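Local atomic coordinates of Trypsin/chymotrypsin inhibitor (Alocasia macrorrhizos, PDB entry 5YCZ), a protein that inhibits the serine proteases trypsin and alpha-chymotrypsin as a Kunitz-type inhibitor from giant taro. Residues A[91-94]-A[95-98]. Residues are numbered along the deposited sequence; the frame is centred on the assembly and turned at random.
Sequences TFDR and EAGF
The carboxylate of D93 lies over the start of the turn that follows it and overlaps the backbone of E95 and A96. Its CG is anti to the backbone N (chi1 -179°), which brings the group beside its own carbonyl carbon and forward over the chain. D93 OD1 accepts a hydrogen bond from E95 N at 2.9 Å. This donor comes to the anti side of the oxygen and sits 32° out of the carboxylate plane. The bond closes an Asx turn. A second, weak bond from A96 N to D93 OD1 at 3.2 Å adds to it. The other oxygen, D93 OD2, rests against A96 CB at 3.5 Å.

The main chain turns back through G97 N, which donates to D93 O at 2.8 Å. A bent bond from D93 N to F98 O (3.1 Å) follows, and T91 pairs with T100 beyond it. G97 has a positive phi of 85°, where a side chain would press on the preceding carbonyl. The methyl of A96 also lies over one face of the F98 ring, toward its rim.

The F92 ring runs alongside the returning backbone of G97 and F98. Its CD1 is 3.5 Å from F98 O, and its CZ is 3.6 Å from G97 O. F92 also touches I168 and L152, and F98 touches L165, so both rings tie this surface hairpin of the beta-trefoil to strand 164-168. The amide bonds to OD1, one of them weak, would be expected to favour the ionised form of D93, though the nearby E95 carboxylate would oppose this slightly.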
loop_
_atom_site.group_PDB
_atom_site.type_symbol
_atom_site.label_atom_id
_atom_site.label_comp_id
_atom_site.label_asym_id
_atom_site.label_seq_id
_atom_site.Cartn_x
_atom_site.Cartn_y
_atom_site.Cartn_z
ATOM N N THR A 91 -10.157 -1.668 -7.465
ATOM C CA THR A 91 -10.852 -2.677 -8.244
ATOM C C THR A 91 -12.180 -2.068 -8.652
ATOM O O THR A 91 -12.734 -1.222 -7.941
ATOM C CB THR A 91 -11.033 -3.991 -7.454
ATOM O OG1 THR A 91 -11.809 -4.938 -8.214
ATOM C CG2 THR A 91 -11.710 -3.718 -6.115
ATOM N N PHE A 92 -12.666 -2.445 -9.819
ATOM C CA PHE A 92 -13.910 -1.863 -10.301
ATOM C C PHE A 92 -15.054 -2.770 -9.885
ATOM O O PHE A 92 -15.175 -3.887 -10.393
ATOM C CB PHE A 92 -13.897 -1.659 -11.813
ATOM C CG PHE A 92 -15.097 -0.903 -12.307
ATOM C CD1 PHE A 92 -15.198 0.462 -12.097
ATOM C CD2 PHE A 92 -16.131 -1.561 -12.952
ATOM C CE1 PHE A 92 -16.301 1.165 -12.532
ATOM C CE2 PHE A 92 -17.246 -0.872 -13.380
ATOM C CZ PHE A 92 -17.334 0.500 -13.174
ATOM N N ASP A 93 -15.874 -2.302 -8.945
ATOM C CA ASP A 93 -17.076 -3.028 -8.536
ATOM C C ASP A 93 -18.099 -2.854 -9.648
ATOM O O ASP A 93 -18.650 -1.765 -9.836
ATOM C CB ASP A 93 -17.590 -2.504 -7.196
ATOM C CG ASP A 93 -18.860 -3.248 -6.684
ATOM O OD1 ASP A 93 -19.473 -4.032 -7.435
ATOM O OD2 ASP A 93 -19.257 -3.031 -5.513
ATOM N N ARG A 94 -18.336 -3.922 -10.417
ATOM C CA ARG A 94 -19.282 -3.833 -11.525
ATOM C C ARG A 94 -20.723 -3.750 -11.047
ATOM O O ARG A 94 -21.573 -3.258 -11.789
ATOM C CB ARG A 94 -19.125 -5.025 -12.477
ATOM C CG ARG A 94 -17.871 -4.987 -13.353
ATOM C CD ARG A 94 -17.877 -6.105 -14.379
ATOM N NE ARG A 94 -18.346 -7.355 -13.786
ATOM C CZ ARG A 94 -17.549 -8.357 -13.423
ATOM N NH1 ARG A 94 -18.069 -9.457 -12.882
ATOM N NH2 ARG A 94 -16.232 -8.251 -13.597
ATOM N N GLU A 95 -21.034 -4.212 -9.834
ATOM C CA GLU A 95 -22.409 -4.059 -9.366
ATOM C C GLU A 95 -22.700 -2.611 -9.005
ATOM O O GLU A 95 -23.755 -2.079 -9.366
ATOM C CB GLU A 95 -22.685 -4.973 -8.176
ATOM C CG GLU A 95 -24.053 -5.719 -8.208
ATOM C CD GLU A 95 -25.345 -4.826 -8.389
ATOM O OE1 GLU A 95 -25.416 -3.669 -7.921
ATOM O OE2 GLU A 95 -26.359 -5.327 -8.934
ATOM N N ALA A 96 -21.771 -1.947 -8.310
ATOM C CA ALA A 96 -21.965 -0.569 -7.879
ATOM C C ALA A 96 -21.590 0.455 -8.944
ATOM O O ALA A 96 -22.106 1.578 -8.920
ATOM C CB ALA A 96 -21.162 -0.294 -6.609
ATOM N N GLY A 97 -20.723 0.104 -9.883
ATOM C CA GLY A 97 -20.418 1.021 -10.957
ATOM C C GLY A 97 -19.351 2.055 -10.666
ATOM O O GLY A 97 -19.214 2.996 -11.461
ATOM N N PHE A 98 -18.578 1.912 -9.568
ATOM C CA PHE A 98 -17.471 2.822 -9.249
ATOM C C PHE A 98 -16.262 2.007 -8.802
ATOM O O PHE A 98 -16.285 0.779 -8.802
ATOM C CB PHE A 98 -17.864 3.890 -8.197
ATOM C CG PHE A 98 -18.556 3.351 -6.957
ATOM C CD1 PHE A 98 -17.839 2.730 -5.957
ATOM C CD2 PHE A 98 -19.918 3.529 -6.766
ATOM C CE1 PHE A 98 -18.473 2.251 -4.808
ATOM C CE2 PHE A 98 -20.556 3.056 -5.606
ATOM C CZ PHE A 98 -19.835 2.415 -4.635
#